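Local coordinates for tail protein, 43 kDa (Neisseria meningitidis MC58, PDB 3D37) that is of unknown function but probably serves as a baseplate hub or tail component resembling the Mu baseplate protein gpP, at residues G79-K82 / G83-E86; T150-Q153 / A154-H157. All coordinates share one frame; numbering follows the deposited sequence.

The two contacts differ in both place and chemistry. Contact 1 closes the tip of the hairpin between strands 66-81 and 84-93, a surface site with its centre about 36 Å from the centre of the chain, where other subunits take up several of its side chains. Contact 2 opens helix 151-161, has its centre about 15 Å from that of the chain, is partly buried and touches no other chain. Backbone N-H...O=C bonds between strands, with long charged side chains beside them, make contact 1; helix backbone bonds, a capping box and apolar packing make contact 2. They share no elements, and their nearest atoms are about 30 Å apart.

Contact 1 of 2, residues G79-K82 / G83-E86; sequences GKSK and GSRE
Gly79 O takes the amide of Glu86 N at 2.7 Å, and Arg85 CA adds a CA-H...O contact to the same oxygen at 3.1 Å. Gly79 N returns a bond to Glu86 O (2.8 Å), so this hydrogen-bonded pair is closed from both strands. Nearer the tip, Ser81 N donates to Ser84 O at 2.9 Å, whereas the reverse bond, from Ser84 N to Ser81 O, is weak. The antiparallel strands form a beta hairpin closed by a type II turn from Ser81 to Ser84. Gly83, at the third position, takes the positive phi (95°) that a type II turn needs there, a conformation most easily reached without a side chain. Lys80 and Arg85, the non-hydrogen-bonded pair, rise side by side from one face. Arg85 CG, anti to its carbonyl carbon (chi1 -57°), is set against Lys80 CG at 3.8 Å, and Lys80 CG lies over one face of the Arg85 guanidinium. Their charged ends, Lys80 NZ and Arg85 NH1, stay 4.8 Å apart, and Lys80 NZ forms a salt bridge with Asp305 of a second subunit. That subunit also adds a strand alongside Gly79 to Ser81, extending the sheet across the interface. On the other face Ser81 OG and Ser84 OG are neighbours at 3.6 Å, while the carboxylate of Glu86 bends off to a salt bridge with Arg24.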
ATOM      1  N   GLY A  79      -4.301  21.867  -8.080  1.00 30.57           N
ATOM      2  CA  GLY A  79      -3.035  21.171  -8.008  1.00 32.15           C
ATOM      3  C   GLY A  79      -2.737  20.477  -9.321  1.00 32.40           C
ATOM      4  O   GLY A  79      -3.649  19.913  -9.933  1.00 29.66           O
ATOM      5  N   LYS A  80      -1.468  20.563  -9.729  1.00 32.10           N
ATOM      6  CA  LYS A  80      -0.918  20.054 -10.984  1.00 34.30           C
ATOM      7  C   LYS A  80       0.408  19.363 -10.678  1.00 34.78           C
ATOM      8  O   LYS A  80       1.280  19.948 -10.006  1.00 32.43           O
ATOM      9  CB  LYS A  80      -0.471  21.233 -11.855  1.00 34.96           C
ATOM     10  CG  LYS A  80      -1.228  21.619 -13.078  1.00 36.81           C
ATOM     11  CD  LYS A  80      -0.485  22.760 -13.754  1.00 36.49           C
ATOM     12  CE  LYS A  80      -1.387  23.727 -14.452  1.00 39.99           C
ATOM     13  NZ  LYS A  80      -0.522  24.597 -15.238  1.00 39.29           N
ATOM     14  N   SER A  81       0.597  18.173 -11.210  1.00 35.54           N
ATOM     15  CA  SER A  81       1.929  17.599 -11.369  1.00 38.54           C
ATOM     16  C   SER A  81       1.935  16.923 -12.754  1.00 39.03           C
ATOM     17  O   SER A  81       0.966  17.054 -13.484  1.00 37.77           O
ATOM     18  CB  SER A  81       2.236  16.618 -10.241  1.00 39.48           C
ATOM     19  OG  SER A  81       1.256  15.599 -10.172  1.00 43.00           O
ATOM     20  N   LYS A  82       3.018  16.257 -13.151  1.00 41.44           N
ATOM     21  CA  LYS A  82       3.030  15.622 -14.485  1.00 42.63           C
ATOM     22  C   LYS A  82       2.142  14.401 -14.328  1.00 42.67           C
ATOM     23  O   LYS A  82       2.273  13.647 -13.380  1.00 43.27           O
ATOM     24  CB  LYS A  82       4.436  15.276 -15.012  1.00 43.30           C
ATOM     25  CG  LYS A  82       5.274  16.476 -15.536  1.00 45.93           C
ATOM     26  CD  LYS A  82       4.505  17.528 -16.396  1.00 47.10           C
ATOM     27  CE  LYS A  82       5.429  18.707 -16.741  1.00 47.79           C
ATOM     28  NZ  LYS A  82       5.248  19.800 -15.765  1.00 49.19           N
ATOM     29  N   GLY A  83       1.147  14.275 -15.170  1.00 44.07           N
ATOM     30  CA  GLY A  83       0.145  13.230 -14.954  1.00 45.15           C
ATOM     31  C   GLY A  83      -1.154  13.540 -14.217  1.00 46.07           C
ATOM     32  O   GLY A  83      -2.090  12.795 -14.365  1.00 47.28           O
ATOM     33  N   SER A  84      -1.262  14.604 -13.424  1.00 47.26           N
ATOM     34  CA  SER A  84      -2.564  14.897 -12.760  1.00 47.59           C
ATOM     35  C   SER A  84      -2.804  16.358 -12.582  1.00 47.33           C
ATOM     36  O   SER A  84      -1.853  17.099 -12.429  1.00 46.47           O
ATOM     37  CB  SER A  84      -2.685  14.177 -11.407  1.00 49.07           C
ATOM     38  OG  SER A  84      -1.473  13.501 -11.047  1.00 52.71           O
ATOM     39  N   ARG A  85      -4.071  16.769 -12.692  1.00 47.23           N
ATOM     40  CA  ARG A  85      -4.547  18.099 -12.337  1.00 47.91           C
ATOM     41  C   ARG A  85      -5.774  17.825 -11.501  1.00 47.71           C
ATOM     42  O   ARG A  85      -6.602  16.948 -11.857  1.00 47.15           O
ATOM     43  CB  ARG A  85      -4.929  18.969 -13.543  1.00 48.04           C
ATOM     44  CG  ARG A  85      -3.784  19.164 -14.564  1.00 52.51           C
ATOM     45  CD  ARG A  85      -4.209  19.609 -16.003  1.00 53.32           C
ATOM     46  NE  ARG A  85      -4.196  21.067 -16.176  1.00 56.77           N
ATOM     47  CZ  ARG A  85      -5.164  21.881 -15.732  1.00 57.94           C
ATOM     48  NH1 ARG A  85      -5.066  23.201 -15.923  1.00 57.44           N
ATOM     49  NH2 ARG A  85      -6.240  21.396 -15.107  1.00 58.75           N
ATOM     50  N   GLU A  86      -5.876  18.514 -10.372  1.00 46.30           N
ATOM     51  CA  GLU A  86      -6.992  18.339  -9.456  1.00 46.68           C
ATOM     52  C   GLU A  86      -7.492  19.703  -9.048  1.00 44.93           C
ATOM     53  O   GLU A  86      -6.696  20.548  -8.674  1.00 43.84           O
ATOM     54  CB  GLU A  86      -6.558  17.501  -8.240  1.00 47.33           C
ATOM     55  CG  GLU A  86      -7.675  16.680  -7.664  1.00 49.90           C
ATOM     56  CD  GLU A  86      -7.237  15.350  -7.059  1.00 50.63           C
ATOM     57  OE1 GLU A  86      -6.878  15.386  -5.857  1.00 53.84           O
ATOM     58  OE2 GLU A  86      -7.335  14.289  -7.769  1.00 53.84           O
TER

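Contact 2 of 2, residues T150-Q153 / A154-H157; sequences TVWQ and ALTH
Trp152 O is gripped twice by Thr156: the backbone N reaches it at 2.8 Å, and the side-chain OG1 donates from above the carbonyl plane at 2.9 Å. The hydroxyl can bend back in this way because OG1 lies beside its own backbone N, opposite the carbonyl carbon (chi1 -60°). With its proton spent on Trp152 O, Thr156 OG1 accepts from a water at 2.8 Å; the same water takes a weak bond from the indole NE1 of Trp152, so it bridges ring and hydroxyl. The remaining carbonyls of this first turn serve the amides four residues on: Thr150 O takes Ala154 N, Val151 O takes Leu155 N, and Gln153 O takes His157 N. Val151 and Trp152 also form backbone hydrogen bonds with Cys101 and Leu98. The helix 151-161 begins here with a capping box. Thr150, the N-cap, accepts from Gln153 N on OG1 (2.8 Å, 167° at the hydrogen), and Gln153 answers with OE1, which receives Thr150 N at 3.0 Å in the amide plane, on a lone pair. The reciprocal pair thus satisfies the backbone N-H of Gln153, which precedes the regular helix bonds, and ties the glutamine head back over the helix start; a further hydrogen bond, from Thr150 OG1 to Gln153 OE1, is weak. On the apolar side Leu155 CD2 sits obliquely against the six-membered part of the indole, 4.0 Å from Trp152 CZ3. Pro166 of strand 165-168 touches Trp152, Leu155 and Thr156, while Leu120 of helix 113-121 meets Val151 and Leu155.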
ATOM      1  N   THR A 150     -21.808  33.539  19.376  1.00 45.19           N
ATOM      2  CA  THR A 150     -22.002  33.573  17.993  1.00 42.07           C
ATOM      3  C   THR A 150     -23.492  33.609  17.837  1.00 41.31           C
ATOM      4  O   THR A 150     -24.227  33.225  18.724  1.00 39.74           O
ATOM      5  CB  THR A 150     -21.399  32.275  17.316  1.00 42.90           C
ATOM      6  OG1 THR A 150     -22.113  31.092  17.747  1.00 40.69           O
ATOM      7  CG2 THR A 150     -19.890  32.127  17.624  1.00 39.70           C
ATOM      8  N   VAL A 151     -23.958  34.039  16.690  1.00 40.18           N
ATOM      9  CA  VAL A 151     -25.392  33.945  16.401  1.00 39.70           C
ATOM     10  C   VAL A 151     -25.913  32.489  16.615  1.00 38.66           C
ATOM     11  O   VAL A 151     -27.014  32.278  17.189  1.00 37.43           O
ATOM     12  CB  VAL A 151     -25.706  34.475  14.982  1.00 39.49           C
ATOM     13  CG1 VAL A 151     -27.211  34.559  14.755  1.00 40.08           C
ATOM     14  CG2 VAL A 151     -25.062  35.851  14.761  1.00 40.15           C
ATOM     15  N   TRP A 152     -25.118  31.513  16.139  1.00 37.91           N
ATOM     16  CA  TRP A 152     -25.420  30.091  16.257  1.00 36.89           C
ATOM     17  C   TRP A 152     -25.555  29.623  17.708  1.00 35.94           C
ATOM     18  O   TRP A 152     -26.566  29.061  18.065  1.00 35.39           O
ATOM     19  CB  TRP A 152     -24.418  29.188  15.502  1.00 34.74           C
ATOM     20  CG  TRP A 152     -25.087  27.914  15.228  1.00 32.36           C
ATOM     21  CD1 TRP A 152     -24.946  26.730  15.931  1.00 31.54           C
ATOM     22  CD2 TRP A 152     -26.134  27.704  14.303  1.00 32.04           C
ATOM     23  NE1 TRP A 152     -25.835  25.804  15.465  1.00 31.01           N
ATOM     24  CE2 TRP A 152     -26.562  26.352  14.452  1.00 29.15           C
ATOM     25  CE3 TRP A 152     -26.712  28.496  13.301  1.00 29.95           C
ATOM     26  CZ2 TRP A 152     -27.537  25.786  13.649  1.00 31.01           C
ATOM     27  CZ3 TRP A 152     -27.686  27.946  12.518  1.00 31.50           C
ATOM     28  CH2 TRP A 152     -28.089  26.596  12.671  1.00 30.71           C
ATOM     29  N   GLN A 153     -24.538  29.841  18.517  1.00 36.92           N
ATOM     30  CA  GLN A 153     -24.618  29.581  19.966  1.00 38.21           C
ATOM     31  C   GLN A 153     -25.839  30.167  20.612  1.00 38.85           C
ATOM     32  O   GLN A 153     -26.515  29.484  21.389  1.00 39.73           O
ATOM     33  CB  GLN A 153     -23.417  30.157  20.678  1.00 38.30           C
ATOM     34  CG  GLN A 153     -22.211  29.306  20.543  1.00 38.80           C
ATOM     35  CD  GLN A 153     -20.959  29.990  21.073  1.00 39.06           C
ATOM     36  OE1 GLN A 153     -20.812  31.200  20.945  1.00 41.00           O
ATOM     37  NE2 GLN A 153     -20.032  29.206  21.629  1.00 38.45           N
ATOM     38  N   ALA A 154     -26.144  31.421  20.267  1.00 38.88           N
ATOM     39  CA  ALA A 154     -27.262  32.111  20.837  1.00 38.65           C
ATOM     40  C   ALA A 154     -28.553  31.476  20.375  1.00 38.64           C
ATOM     41  O   ALA A 154     -29.526  31.345  21.129  1.00 37.52           O
ATOM     42  CB  ALA A 154     -27.238  33.635  20.428  1.00 39.17           C
ATOM     43  N   LEU A 155     -28.572  31.094  19.113  1.00 37.76           N
ATOM     44  CA  LEU A 155     -29.752  30.508  18.557  1.00 38.20           C
ATOM     45  C   LEU A 155     -30.020  29.100  19.183  1.00 37.62           C
ATOM     46  O   LEU A 155     -31.182  28.705  19.384  1.00 35.67           O
ATOM     47  CB  LEU A 155     -29.543  30.392  17.054  1.00 38.96           C
ATOM     48  CG  LEU A 155     -30.663  30.268  16.056  1.00 38.74           C
ATOM     49  CD1 LEU A 155     -31.689  31.333  16.262  1.00 38.22           C
ATOM     50  CD2 LEU A 155     -29.965  30.429  14.725  1.00 38.79           C
ATOM     51  N   THR A 156     -28.940  28.389  19.481  1.00 37.91           N
ATOM     52  CA  THR A 156     -29.007  27.036  20.024  1.00 39.28           C
ATOM     53  C   THR A 156     -29.564  27.106  21.462  1.00 39.91           C
ATOM     54  O   THR A 156     -30.550  26.439  21.796  1.00 39.56           O
ATOM     55  CB  THR A 156     -27.612  26.363  19.983  1.00 39.40           C
ATOM     56  OG1 THR A 156     -27.139  26.285  18.623  1.00 40.32           O
ATOM     57  CG2 THR A 156     -27.646  24.946  20.619  1.00 37.44           C
ATOM     58  N   HIS A 157     -28.980  28.005  22.251  1.00 41.29           N
ATOM     59  CA  HIS A 157     -29.447  28.370  23.619  1.00 40.52           C
ATOM     60  C   HIS A 157     -30.953  28.654  23.644  1.00 40.40           C
ATOM     61  O   HIS A 157     -31.748  27.955  24.272  1.00 40.47           O
ATOM     62  CB  HIS A 157     -28.653  29.588  24.053  1.00 42.29           C
ATOM     63  CG  HIS A 157     -28.372  29.664  25.527  1.00 46.21           C
ATOM     64  ND1 HIS A 157     -27.224  29.145  26.095  1.00 49.77           N
ATOM     65  CD2 HIS A 157     -29.075  30.225  26.542  1.00 46.73           C
ATOM     66  CE1 HIS A 157     -27.246  29.372  27.402  1.00 51.70           C
ATOM     67  NE2 HIS A 157     -28.358  30.035  27.698  1.00 48.91           N
TER
HETATM   68  O   HOH W   1     -25.485  24.188  17.947  1.00 42.30           O